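Local coordinates for protein levoglucosan dehydrogenase (Pseudarthrobacter phenanthrenivorans, PDB 6A3F) that catalyses the NAD(+)-dependent oxidation of the anhydrosugar levoglucosan to 3-dehydrolevoglucosan, working as a homotetramer of the Gfo/Idh/MocA family, at residues Trp85-Ile89 / Glu108-Ala113; Asp266-Thr270 / Val282-Asn287; Val333-Pro337 / Pro349-Ile353. One frame throughout, in Å; residues are numbered along the deposited sequence.

Contact 1: Trp85-Ile89 / Glu108-Ala113; sequences WRSII and EIAIAA
The carbonyl oxygen of Trp-85, whose indole lies against Ile-109 and Ala-112 of the neighbouring helix, takes two backbone donors, Ile-88 N at 3.0 Å and Ile-89 N at 3.3 Å. Both bonds lie within the short helix 85-89, on which Trp-85 and Ile-89 point toward helix 106-115. With its CG lodged between backbone N and carbonyl carbon (chi1 66°), Trp-85 holds its ring between two aliphatic groups. Over one face Ile-109 CG1 sits 3.7 Å from the centroid of the Trp-85 six-membered ring and 9° off the ring normal, a CH-pi contact; over the opposite face, nearer the rim, comes Arg-86 CG. The ring edge meets Ala-112 CB, 4.1 Å from Trp-85 CZ3, and the carboxylate of Glu-108. The branches of Ile-89 divide their partners: Ile-89 CG2 lies 3.5 Å from Ala-112 O, while CD1 lies 4.0 Å from Ala-113 CB. Ile-109 also reaches Ile-29 and Ile-99 of the parallel sheet, and Thr-101, which binds NADH. The helix segments run 24° from parallel, as neighbours on one side of a Rossmann sheet. Dispersion and CH-pi contacts thus carry the join, so side-chain shape rather than polar pairing fits the two helices together.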
ATOM      1  N   TRP B  85     -10.196  33.086 -33.136  1.00 40.07           N
ATOM      2  CA  TRP B  85     -11.221  32.251 -32.529  1.00 36.00           C
ATOM      3  C   TRP B  85     -12.619  32.735 -32.908  1.00 34.34           C
ATOM      4  O   TRP B  85     -13.540  31.919 -33.050  1.00 32.15           O
ATOM      5  CB  TRP B  85     -11.007  32.167 -31.008  1.00 38.44           C
ATOM      6  CG  TRP B  85     -11.183  33.428 -30.203  1.00 34.38           C
ATOM      7  CD1 TRP B  85     -10.165  34.136 -29.631  1.00 35.40           C
ATOM      8  CD2 TRP B  85     -12.404  34.082 -29.798  1.00 33.97           C
ATOM      9  NE1 TRP B  85     -10.667  35.187 -28.914  1.00 37.77           N
ATOM     10  CE2 TRP B  85     -12.033  35.195 -29.010  1.00 36.30           C
ATOM     11  CE3 TRP B  85     -13.773  33.846 -30.000  1.00 38.73           C
ATOM     12  CZ2 TRP B  85     -12.968  36.075 -28.461  1.00 38.57           C
ATOM     13  CZ3 TRP B  85     -14.703  34.705 -29.452  1.00 39.64           C
ATOM     14  CH2 TRP B  85     -14.299  35.819 -28.704  1.00 41.00           C
ATOM     15  N   ARG B  86     -12.819  34.042 -33.131  1.00 35.65           N
ATOM     16  CA  ARG B  86     -14.151  34.529 -33.520  1.00 38.82           C
ATOM     17  C   ARG B  86     -14.618  33.839 -34.806  1.00 34.20           C
ATOM     18  O   ARG B  86     -15.810  33.631 -34.964  1.00 38.47           O
ATOM     19  CB  ARG B  86     -14.176  36.055 -33.718  1.00 44.47           C
ATOM     20  CG  ARG B  86     -13.827  36.850 -32.461  1.00 49.63           C
ATOM     21  CD  ARG B  86     -14.507  38.205 -32.390  1.00 57.21           C
ATOM     22  NE  ARG B  86     -15.961  38.092 -32.238  1.00 58.93           N
ATOM     23  CZ  ARG B  86     -16.621  38.203 -31.085  1.00 56.43           C
ATOM     24  NH1 ARG B  86     -16.000  38.629 -29.998  1.00 56.05           N
ATOM     25  NH2 ARG B  86     -17.897  37.866 -31.017  1.00 55.14           N
ATOM     26  N   SER B  87     -13.691  33.479 -35.706  1.00 32.55           N
ATOM     27  CA  SER B  87     -14.052  32.861 -37.002  1.00 36.59           C
ATOM     28  C   SER B  87     -14.712  31.494 -36.799  1.00 35.28           C
ATOM     29  O   SER B  87     -15.519  31.021 -37.632  1.00 38.53           O
ATOM     30  CB  SER B  87     -12.857  32.730 -37.906  1.00 37.68           C
ATOM     31  OG  SER B  87     -11.957  31.751 -37.421  1.00 41.80           O
ATOM     32  N   ILE B  88     -14.335  30.855 -35.695  1.00 39.14           N
ATOM     33  CA  ILE B  88     -14.936  29.588 -35.311  1.00 35.43           C
ATOM     34  C   ILE B  88     -16.353  29.857 -34.806  1.00 30.44           C
ATOM     35  O   ILE B  88     -17.285  29.188 -35.248  1.00 34.38           O
ATOM     36  CB  ILE B  88     -14.085  28.842 -34.253  1.00 34.43           C
ATOM     37  CG1 ILE B  88     -12.737  28.397 -34.813  1.00 33.46           C
ATOM     38  CG2 ILE B  88     -14.878  27.663 -33.729  1.00 35.49           C
ATOM     39  CD1 ILE B  88     -11.750  27.853 -33.778  1.00 35.23           C
ATOM     40  N   ILE B  89     -16.491  30.802 -33.871  1.00 30.15           N
ATOM     41  CA  ILE B  89     -17.787  31.187 -33.287  1.00 33.98           C
ATOM     42  C   ILE B  89     -18.739  31.584 -34.441  1.00 36.83           C
ATOM     43  O   ILE B  89     -19.922  31.259 -34.395  1.00 36.19           O
ATOM     44  CB  ILE B  89     -17.610  32.339 -32.257  1.00 36.97           C
ATOM     45  CG1 ILE B  89     -16.814  31.979 -30.987  1.00 42.45           C
ATOM     46  CG2 ILE B  89     -18.948  32.987 -31.899  1.00 35.08           C
ATOM     47  CD1 ILE B  89     -16.630  30.508 -30.690  1.00 39.64           C
ATOM     48  N   GLU B 108     -15.358  35.593 -22.467  1.00 33.37           N
ATOM     49  CA  GLU B 108     -15.628  36.248 -23.751  1.00 34.88           C
ATOM     50  C   GLU B 108     -16.011  35.217 -24.804  1.00 35.89           C
ATOM     51  O   GLU B 108     -16.934  35.401 -25.590  1.00 33.53           O
ATOM     52  CB  GLU B 108     -14.392  36.896 -24.358  1.00 38.50           C
ATOM     53  CG  GLU B 108     -13.895  38.088 -23.609  1.00 49.19           C
ATOM     54  CD  GLU B 108     -12.471  38.380 -24.033  1.00 55.10           C
ATOM     55  OE1 GLU B 108     -12.218  38.442 -25.286  1.00 54.53           O
ATOM     56  OE2 GLU B 108     -11.620  38.495 -23.124  1.00 52.92           O
ATOM     57  N   ILE B 109     -15.224  34.152 -24.815  1.00 33.44           N
ATOM     58  CA  ILE B 109     -15.365  33.125 -25.797  1.00 30.75           C
ATOM     59  C   ILE B 109     -16.683  32.391 -25.585  1.00 30.62           C
ATOM     60  O   ILE B 109     -17.390  32.178 -26.547  1.00 30.02           O
ATOM     61  CB  ILE B 109     -14.152  32.178 -25.785  1.00 32.61           C
ATOM     62  CG1 ILE B 109     -12.889  32.966 -26.140  1.00 35.07           C
ATOM     63  CG2 ILE B 109     -14.364  30.990 -26.717  1.00 32.23           C
ATOM     64  CD1 ILE B 109     -11.616  32.157 -26.064  1.00 37.77           C
ATOM     65  N   ALA B 110     -16.998  32.034 -24.349  1.00 28.79           N
ATOM     66  CA  ALA B 110     -18.158  31.231 -24.105  1.00 30.54           C
ATOM     67  C   ALA B 110     -19.433  32.032 -24.395  1.00 32.18           C
ATOM     68  O   ALA B 110     -20.395  31.493 -24.955  1.00 28.12           O
ATOM     69  CB  ALA B 110     -18.168  30.755 -22.677  1.00 25.72           C
ATOM     70  N   ILE B 111     -19.435  33.294 -23.994  1.00 32.67           N
ATOM     71  CA  ILE B 111     -20.646  34.094 -24.164  1.00 35.22           C
ATOM     72  C   ILE B 111     -20.918  34.290 -25.666  1.00 32.54           C
ATOM     73  O   ILE B 111     -22.058  34.178 -26.071  1.00 35.91           O
ATOM     74  CB  ILE B 111     -20.544  35.408 -23.374  1.00 36.14           C
ATOM     75  CG1 ILE B 111     -20.600  35.112 -21.871  1.00 34.90           C
ATOM     76  CG2 ILE B 111     -21.631  36.402 -23.812  1.00 36.58           C
ATOM     77  CD1 ILE B 111     -20.065  36.211 -21.001  1.00 37.36           C
ATOM     78  N   ALA B 112     -19.861  34.523 -26.448  1.00 29.96           N
ATOM     79  CA  ALA B 112     -19.950  34.641 -27.896  1.00 31.95           C
ATOM     80  C   ALA B 112     -20.448  33.328 -28.519  1.00 34.64           C
ATOM     81  O   ALA B 112     -21.362  33.349 -29.386  1.00 31.98           O
ATOM     82  CB  ALA B 112     -18.625  35.086 -28.465  1.00 30.66           C
ATOM     83  N   ALA B 113     -19.889  32.187 -28.087  1.00 31.32           N
ATOM     84  CA  ALA B 113     -20.380  30.869 -28.533  1.00 30.70           C
ATOM     85  C   ALA B 113     -21.847  30.633 -28.122  1.00 27.04           C
ATOM     86  O   ALA B 113     -22.637  30.091 -28.890  1.00 30.16           O
ATOM     87  CB  ALA B 113     -19.492  29.787 -27.949  1.00 31.96           C
TER

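Contact 2: Asp266-Thr270 / Val282-Asn287; sequences DEVMT and VEATRN
Glu-267 runs alongside Thr-285, its partner in a non-hydrogen-bonded pair, because CG is anti to the backbone N (chi1 -177°) and the chain stays extended beyond it. Glu-267 CB lies 3.6 Å from Thr-285 OG1, its CG passes 3.3 Å from Ala-284 O, and its CD rests near Thr-285 CB. At the tip, OE1 of Glu-267 accepts from Thr-285 OG1 at 2.9 Å, the hydroxyl approaching from 40° out of the carboxylate plane. The same OE1 also receives Trp-235 NE1 and a water that donates as well to Asn-287 O, while OE2 bonds Ser-176 OG of a second subunit. Glu-267 OE2 also lies 3.9 Å from Glu-283 OE2, a like-charge approach probably eased by the salt bridge of Glu-283 to Arg-178. Thr-285 OG1, in turn, accepts from Asn-287 N at 3.1 Å, forming an ST turn. On the other face, Val-268 CG1 touches Ala-284 CB at 4.1 Å. Past the strand end, Arg-286 N donates to Asp-266 O, and the Arg-286 guanidinium forms a salt bridge with Asp-209, which binds levoglucosan. With a classic bulge at Asp-266 and Glu-267, this is an antiparallel beta hairpin within the mixed sheet of the Gfo/Idh/MocA C-terminal domain.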
ATOM      1  N   ASP B 266      -0.544  29.455  -2.916  1.00 21.14           N
ATOM      2  CA  ASP B 266       0.101  28.152  -3.182  1.00 22.62           C
ATOM      3  C   ASP B 266      -0.686  26.993  -2.514  1.00 23.46           C
ATOM      4  O   ASP B 266      -0.558  25.825  -2.919  1.00 21.85           O
ATOM      5  CB  ASP B 266       1.519  28.110  -2.639  1.00 22.77           C
ATOM      6  CG  ASP B 266       2.511  28.921  -3.501  1.00 21.87           C
ATOM      7  OD1 ASP B 266       2.324  29.049  -4.745  1.00 22.40           O
ATOM      8  OD2 ASP B 266       3.469  29.413  -2.843  1.00 24.27           O
ATOM      9  N   GLU B 267      -1.543  27.351  -1.560  1.00 22.65           N
ATOM     10  CA  GLU B 267      -2.171  26.372  -0.681  1.00 22.56           C
ATOM     11  C   GLU B 267      -3.455  26.948  -0.097  1.00 23.40           C
ATOM     12  O   GLU B 267      -3.487  28.148   0.256  1.00 20.87           O
ATOM     13  CB  GLU B 267      -1.213  25.974   0.436  1.00 19.78           C
ATOM     14  CG  GLU B 267      -1.770  24.896   1.365  1.00 22.52           C
ATOM     15  CD  GLU B 267      -0.725  24.196   2.221  1.00 22.84           C
ATOM     16  OE1 GLU B 267       0.406  24.105   1.782  1.00 22.41           O
ATOM     17  OE2 GLU B 267      -1.052  23.750   3.349  1.00 25.80           O
ATOM     18  N   VAL B 268      -4.499  26.092  -0.046  1.00 22.13           N
ATOM     19  CA  VAL B 268      -5.744  26.446   0.548  1.00 22.58           C
ATOM     20  C   VAL B 268      -6.166  25.310   1.485  1.00 22.38           C
ATOM     21  O   VAL B 268      -6.061  24.146   1.129  1.00 18.99           O
ATOM     22  CB  VAL B 268      -6.831  26.737  -0.501  1.00 23.17           C
ATOM     23  CG1 VAL B 268      -7.058  25.588  -1.469  1.00 23.77           C
ATOM     24  CG2 VAL B 268      -8.147  27.134   0.159  1.00 23.27           C
ATOM     25  N   MET B 269      -6.577  25.642   2.701  1.00 20.86           N
ATOM     26  CA  MET B 269      -7.390  24.691   3.450  1.00 22.24           C
ATOM     27  C   MET B 269      -8.694  25.356   3.877  1.00 24.38           C
ATOM     28  O   MET B 269      -8.718  26.548   4.202  1.00 23.84           O
ATOM     29  CB  MET B 269      -6.640  24.105   4.652  1.00 25.18           C
ATOM     30  CG  MET B 269      -6.368  25.031   5.798  1.00 27.20           C
ATOM     31  SD  MET B 269      -5.425  24.296   7.197  1.00 29.27           S
ATOM     32  CE  MET B 269      -4.850  25.799   7.990  1.00 32.75           C
ATOM     33  N   THR B 270      -9.773  24.585   3.848  1.00 22.60           N
ATOM     34  CA  THR B 270     -11.063  25.138   4.232  1.00 22.56           C
ATOM     35  C   THR B 270     -11.849  24.058   4.963  1.00 23.73           C
ATOM     36  O   THR B 270     -11.879  22.895   4.484  1.00 20.52           O
ATOM     37  CB  THR B 270     -11.821  25.690   3.023  1.00 24.11           C
ATOM     38  OG1 THR B 270     -12.992  26.359   3.517  1.00 22.85           O
ATOM     39  CG2 THR B 270     -12.219  24.635   2.009  1.00 25.38           C
ATOM     40  N   VAL B 282     -11.413  20.521   2.766  1.00 20.79           N
ATOM     41  CA  VAL B 282     -10.683  20.417   1.502  1.00 20.68           C
ATOM     42  C   VAL B 282      -9.319  21.104   1.677  1.00 21.85           C
ATOM     43  O   VAL B 282      -9.219  22.201   2.278  1.00 22.74           O
ATOM     44  CB  VAL B 282     -11.475  21.015   0.321  1.00 22.11           C
ATOM     45  CG1 VAL B 282     -10.563  21.271  -0.883  1.00 23.14           C
ATOM     46  CG2 VAL B 282     -12.657  20.152  -0.070  1.00 21.06           C
ATOM     47  N   GLU B 283      -8.252  20.443   1.228  1.00 19.17           N
ATOM     48  CA  GLU B 283      -6.919  21.022   1.289  1.00 20.59           C
ATOM     49  C   GLU B 283      -6.287  20.803  -0.070  1.00 21.46           C
ATOM     50  O   GLU B 283      -6.320  19.643  -0.595  1.00 18.91           O
ATOM     51  CB  GLU B 283      -6.063  20.382   2.387  1.00 21.32           C
ATOM     52  CG  GLU B 283      -4.657  20.904   2.510  1.00 21.93           C
ATOM     53  CD  GLU B 283      -3.934  20.368   3.739  1.00 23.63           C
ATOM     54  OE1 GLU B 283      -4.618  20.110   4.815  1.00 26.04           O
ATOM     55  OE2 GLU B 283      -2.699  20.187   3.616  1.00 24.40           O
ATOM     56  N   ALA B 284      -5.661  21.840  -0.595  1.00 19.93           N
ATOM     57  CA  ALA B 284      -4.915  21.696  -1.870  1.00 18.43           C
ATOM     58  C   ALA B 284      -3.609  22.489  -1.766  1.00 20.28           C
ATOM     59  O   ALA B 284      -3.568  23.528  -1.094  1.00 19.93           O
ATOM     60  CB  ALA B 284      -5.776  22.086  -3.054  1.00 18.61           C
ATOM     61  N   THR B 285      -2.545  21.990  -2.407  1.00 19.65           N
ATOM     62  CA  THR B 285      -1.263  22.657  -2.396  1.00 20.75           C
ATOM     63  C   THR B 285      -0.475  22.297  -3.663  1.00 22.88           C
ATOM     64  O   THR B 285      -0.628  21.214  -4.250  1.00 19.59           O
ATOM     65  CB  THR B 285      -0.478  22.312  -1.120  1.00 21.58           C
ATOM     66  OG1 THR B 285       0.626  23.211  -1.020  1.00 22.29           O
ATOM     67  CG2 THR B 285       0.015  20.876  -1.098  1.00 23.90           C
ATOM     68  N   ARG B 286       0.412  23.231  -4.025  1.00 20.93           N
ATOM     69  CA  ARG B 286       1.434  23.044  -5.021  1.00 21.80           C
ATOM     70  C   ARG B 286       2.797  22.768  -4.369  1.00 19.07           C
ATOM     71  O   ARG B 286       3.802  22.628  -5.098  1.00 21.38           O
ATOM     72  CB  ARG B 286       1.496  24.312  -5.878  1.00 20.80           C
ATOM     73  CG  ARG B 286       0.276  24.549  -6.730  1.00 22.79           C
ATOM     74  CD  ARG B 286       0.340  25.843  -7.558  1.00 22.08           C
ATOM     75  NE  ARG B 286      -0.736  25.868  -8.516  1.00 21.89           N
ATOM     76  CZ  ARG B 286      -1.145  26.943  -9.185  1.00 22.09           C
ATOM     77  NH1 ARG B 286      -0.696  28.152  -8.867  1.00 20.74           N
ATOM     78  NH2 ARG B 286      -1.997  26.807 -10.183  1.00 20.08           N
ATOM     79  N   ASN B 287       2.870  22.624  -3.043  1.00 19.02           N
ATOM     80  CA  ASN B 287       4.138  22.628  -2.312  1.00 20.44           C
ATOM     81  C   ASN B 287       4.239  21.420  -1.381  1.00 20.67           C
ATOM     82  O   ASN B 287       4.563  21.567  -0.212  1.00 18.33           O
ATOM     83  CB  ASN B 287       4.330  23.936  -1.524  1.00 19.29           C
ATOM     84  CG  ASN B 287       4.403  25.125  -2.444  1.00 19.68           C
ATOM     85  OD1 ASN B 287       3.388  25.512  -3.032  1.00 21.52           O
ATOM     86  ND2 ASN B 287       5.614  25.638  -2.668  1.00 19.67           N
TER
HETATM   87  O   HOH W   1       4.110  26.743  -5.465  1.00 21.80           O
HETATM   88  O   HOH W   2       0.360  29.304  -6.380  1.00 24.24           O
HETATM   89  O   HOH W   3       2.321  22.220   1.963  1.00 24.54           O

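Contact 3: Val333-Pro337 / Pro349-Ile353; sequences VYTGP and PALGI
Gly-336 and Pro-349 bring their CA atoms to 4.1 Å, and beside them the Pro-349 CA-H points at Thr-335 O (CA to O 3.3 Å, 145° at the hydrogen). A water completes the backbone link: it donates to Thr-335 O at 2.8 Å and accepts from Ala-350 N at 2.9 Å, bridging two groups too far apart to bond directly. Among the side chains, the pyrrolidine of Pro-349 does most of the touching. Pro-349 CB meets Tyr-334 CB at 3.7 Å and Tyr-334 O at 3.5 Å, while its CD side leans toward the ring of Pro-337. Segment 333-337 is the end of strand 330-334, an outermost strand of the mixed sheet in this chain, with the residues just after it; it faces 349-353, in the loop that leads into helix 355-371, where Tyr-355 binds NADH. Tyr-334 has CG beside its backbone N (chi1 -76°), which carries the ring over to Ala-350; there Tyr-334 CD2 lies 3.9 Å from Ala-350 CB, in an oblique approach. Ala-350 itself adopts a left-handed helical backbone conformation, with positive phi and small positive psi, turning the loop just after Pro-349. Farther along, Ile-353 CG1 comes within 4.2 Å of Thr-335 OG1. A third subunit covers part of this junction: its Asn-292 packs on Tyr-334 and Pro-349, and its Tyr-310 OH bonds Leu-351 O.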
ATOM      1  N   VAL B 333     -11.159  -2.288  -4.508  1.00 16.83           N
ATOM      2  CA  VAL B 333     -11.956  -2.662  -5.637  1.00 17.92           C
ATOM      3  C   VAL B 333     -11.349  -2.033  -6.889  1.00 17.02           C
ATOM      4  O   VAL B 333     -11.220  -0.779  -6.950  1.00 18.06           O
ATOM      5  CB  VAL B 333     -13.434  -2.226  -5.473  1.00 19.50           C
ATOM      6  CG1 VAL B 333     -14.252  -2.621  -6.707  1.00 19.96           C
ATOM      7  CG2 VAL B 333     -14.038  -2.780  -4.210  1.00 20.11           C
ATOM      8  N   TYR B 334     -10.965  -2.893  -7.868  1.00 16.97           N
ATOM      9  CA  TYR B 334     -10.462  -2.476  -9.178  1.00 16.43           C
ATOM     10  C   TYR B 334     -11.623  -2.307 -10.175  1.00 19.15           C
ATOM     11  O   TYR B 334     -12.442  -3.222 -10.365  1.00 19.61           O
ATOM     12  CB  TYR B 334      -9.392  -3.443  -9.692  1.00 17.02           C
ATOM     13  CG  TYR B 334      -8.073  -3.239  -8.989  1.00 16.80           C
ATOM     14  CD1 TYR B 334      -7.788  -3.892  -7.806  1.00 17.66           C
ATOM     15  CD2 TYR B 334      -7.129  -2.349  -9.500  1.00 18.14           C
ATOM     16  CE1 TYR B 334      -6.600  -3.664  -7.129  1.00 18.00           C
ATOM     17  CE2 TYR B 334      -5.956  -2.089  -8.825  1.00 17.90           C
ATOM     18  CZ  TYR B 334      -5.677  -2.752  -7.647  1.00 20.07           C
ATOM     19  OH  TYR B 334      -4.504  -2.465  -6.997  1.00 20.28           O
ATOM     20  N   THR B 335     -11.679  -1.168 -10.845  1.00 17.51           N
ATOM     21  CA  THR B 335     -12.804  -0.884 -11.738  1.00 18.34           C
ATOM     22  C   THR B 335     -12.671  -1.607 -13.075  1.00 20.08           C
ATOM     23  O   THR B 335     -11.600  -1.755 -13.656  1.00 18.89           O
ATOM     24  CB  THR B 335     -13.047   0.615 -11.966  1.00 18.00           C
ATOM     25  OG1 THR B 335     -11.966   1.214 -12.671  1.00 18.22           O
ATOM     26  CG2 THR B 335     -13.249   1.333 -10.660  1.00 17.49           C
ATOM     27  N   GLY B 336     -13.816  -2.100 -13.537  1.00 19.87           N
ATOM     28  CA  GLY B 336     -13.865  -2.849 -14.771  1.00 18.81           C
ATOM     29  C   GLY B 336     -15.277  -2.919 -15.334  1.00 19.48           C
ATOM     30  O   GLY B 336     -16.103  -2.030 -15.095  1.00 20.73           O
ATOM     31  N   PRO B 337     -15.571  -4.006 -16.049  1.00 21.16           N
ATOM     32  CA  PRO B 337     -16.902  -4.179 -16.690  1.00 20.06           C
ATOM     33  C   PRO B 337     -18.071  -4.079 -15.693  1.00 22.75           C
ATOM     34  O   PRO B 337     -19.168  -3.609 -16.081  1.00 22.92           O
ATOM     35  CB  PRO B 337     -16.756  -5.558 -17.359  1.00 19.36           C
ATOM     36  CG  PRO B 337     -15.285  -5.622 -17.752  1.00 20.14           C
ATOM     37  CD  PRO B 337     -14.617  -5.017 -16.539  1.00 19.91           C
ATOM     38  N   PRO B 349     -10.781  -5.738 -15.051  1.00 19.03           N
ATOM     39  CA  PRO B 349     -10.289  -4.708 -14.126  1.00 18.45           C
ATOM     40  C   PRO B 349      -8.757  -4.644 -14.206  1.00 18.49           C
ATOM     41  O   PRO B 349      -8.112  -5.656 -14.493  1.00 18.87           O
ATOM     42  CB  PRO B 349     -10.719  -5.154 -12.727  1.00 20.77           C
ATOM     43  CG  PRO B 349     -11.875  -6.094 -12.988  1.00 20.29           C
ATOM     44  CD  PRO B 349     -11.452  -6.788 -14.260  1.00 20.76           C
ATOM     45  N   ALA B 350      -8.193  -3.448 -13.960  1.00 18.59           N
ATOM     46  CA  ALA B 350      -6.756  -3.206 -13.966  1.00 19.13           C
ATOM     47  C   ALA B 350      -6.061  -3.430 -15.323  1.00 19.73           C
ATOM     48  O   ALA B 350      -4.814  -3.478 -15.345  1.00 19.02           O
ATOM     49  CB  ALA B 350      -6.073  -3.972 -12.856  1.00 19.91           C
ATOM     50  N   LEU B 351      -6.765  -3.444 -16.464  1.00 18.14           N
ATOM     51  CA  LEU B 351      -6.094  -3.325 -17.704  1.00 17.97           C
ATOM     52  C   LEU B 351      -5.447  -1.948 -17.815  1.00 20.81           C
ATOM     53  O   LEU B 351      -4.385  -1.822 -18.427  1.00 20.77           O
ATOM     54  CB  LEU B 351      -7.012  -3.584 -18.898  1.00 19.68           C
ATOM     55  CG  LEU B 351      -6.249  -4.143 -20.083  1.00 18.93           C
ATOM     56  CD1 LEU B 351      -5.954  -5.620 -19.853  1.00 21.16           C
ATOM     57  CD2 LEU B 351      -6.924  -3.857 -21.400  1.00 21.83           C
ATOM     58  N   GLY B 352      -6.073  -0.959 -17.193  1.00 21.55           N
ATOM     59  CA  GLY B 352      -5.394   0.314 -16.842  1.00 20.29           C
ATOM     60  C   GLY B 352      -6.166   1.507 -17.362  1.00 18.17           C
ATOM     61  O   GLY B 352      -6.335   1.641 -18.585  1.00 20.71           O
ATOM     62  N   ILE B 353      -6.664   2.305 -16.429  1.00 18.54           N
ATOM     63  CA  ILE B 353      -7.289   3.612 -16.680  1.00 18.88           C
ATOM     64  C   ILE B 353      -6.195   4.683 -16.499  1.00 18.93           C
ATOM     65  O   ILE B 353      -5.552   4.722 -15.483  1.00 21.51           O
ATOM     66  CB  ILE B 353      -8.447   3.838 -15.692  1.00 19.40           C
ATOM     67  CG1 ILE B 353      -9.555   2.775 -15.792  1.00 19.68           C
ATOM     68  CG2 ILE B 353      -8.995   5.250 -15.812  1.00 21.33           C
ATOM     69  CD1 ILE B 353     -10.247   2.713 -17.132  1.00 20.03           C
TER
HETATM   70  O   HOH W   4      -9.070  -0.692 -14.044  1.00 25.93           O

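Along the chain the three contacts follow in series; none nests in or crosses another. Contact 1 comes first, within the nucleotide-binding domain, closing a loop of 18 residues that includes strand 96-100 and joining two helices that both pack on the Rossmann sheet. Contact 2 closes the tight hairpin of strands 267-274 and 279-285 within the substrate-binding domain, about 33 Å from contact 1 between centres. Contact 3 closes last, joining the end of strand 330-334 to the loop before helix 355-371. Contacts 2 and 3 reach the same mixed sheet, their centres about 30 Å apart, whereas contacts 1 and 3 lie on opposite sides of the chain's centre.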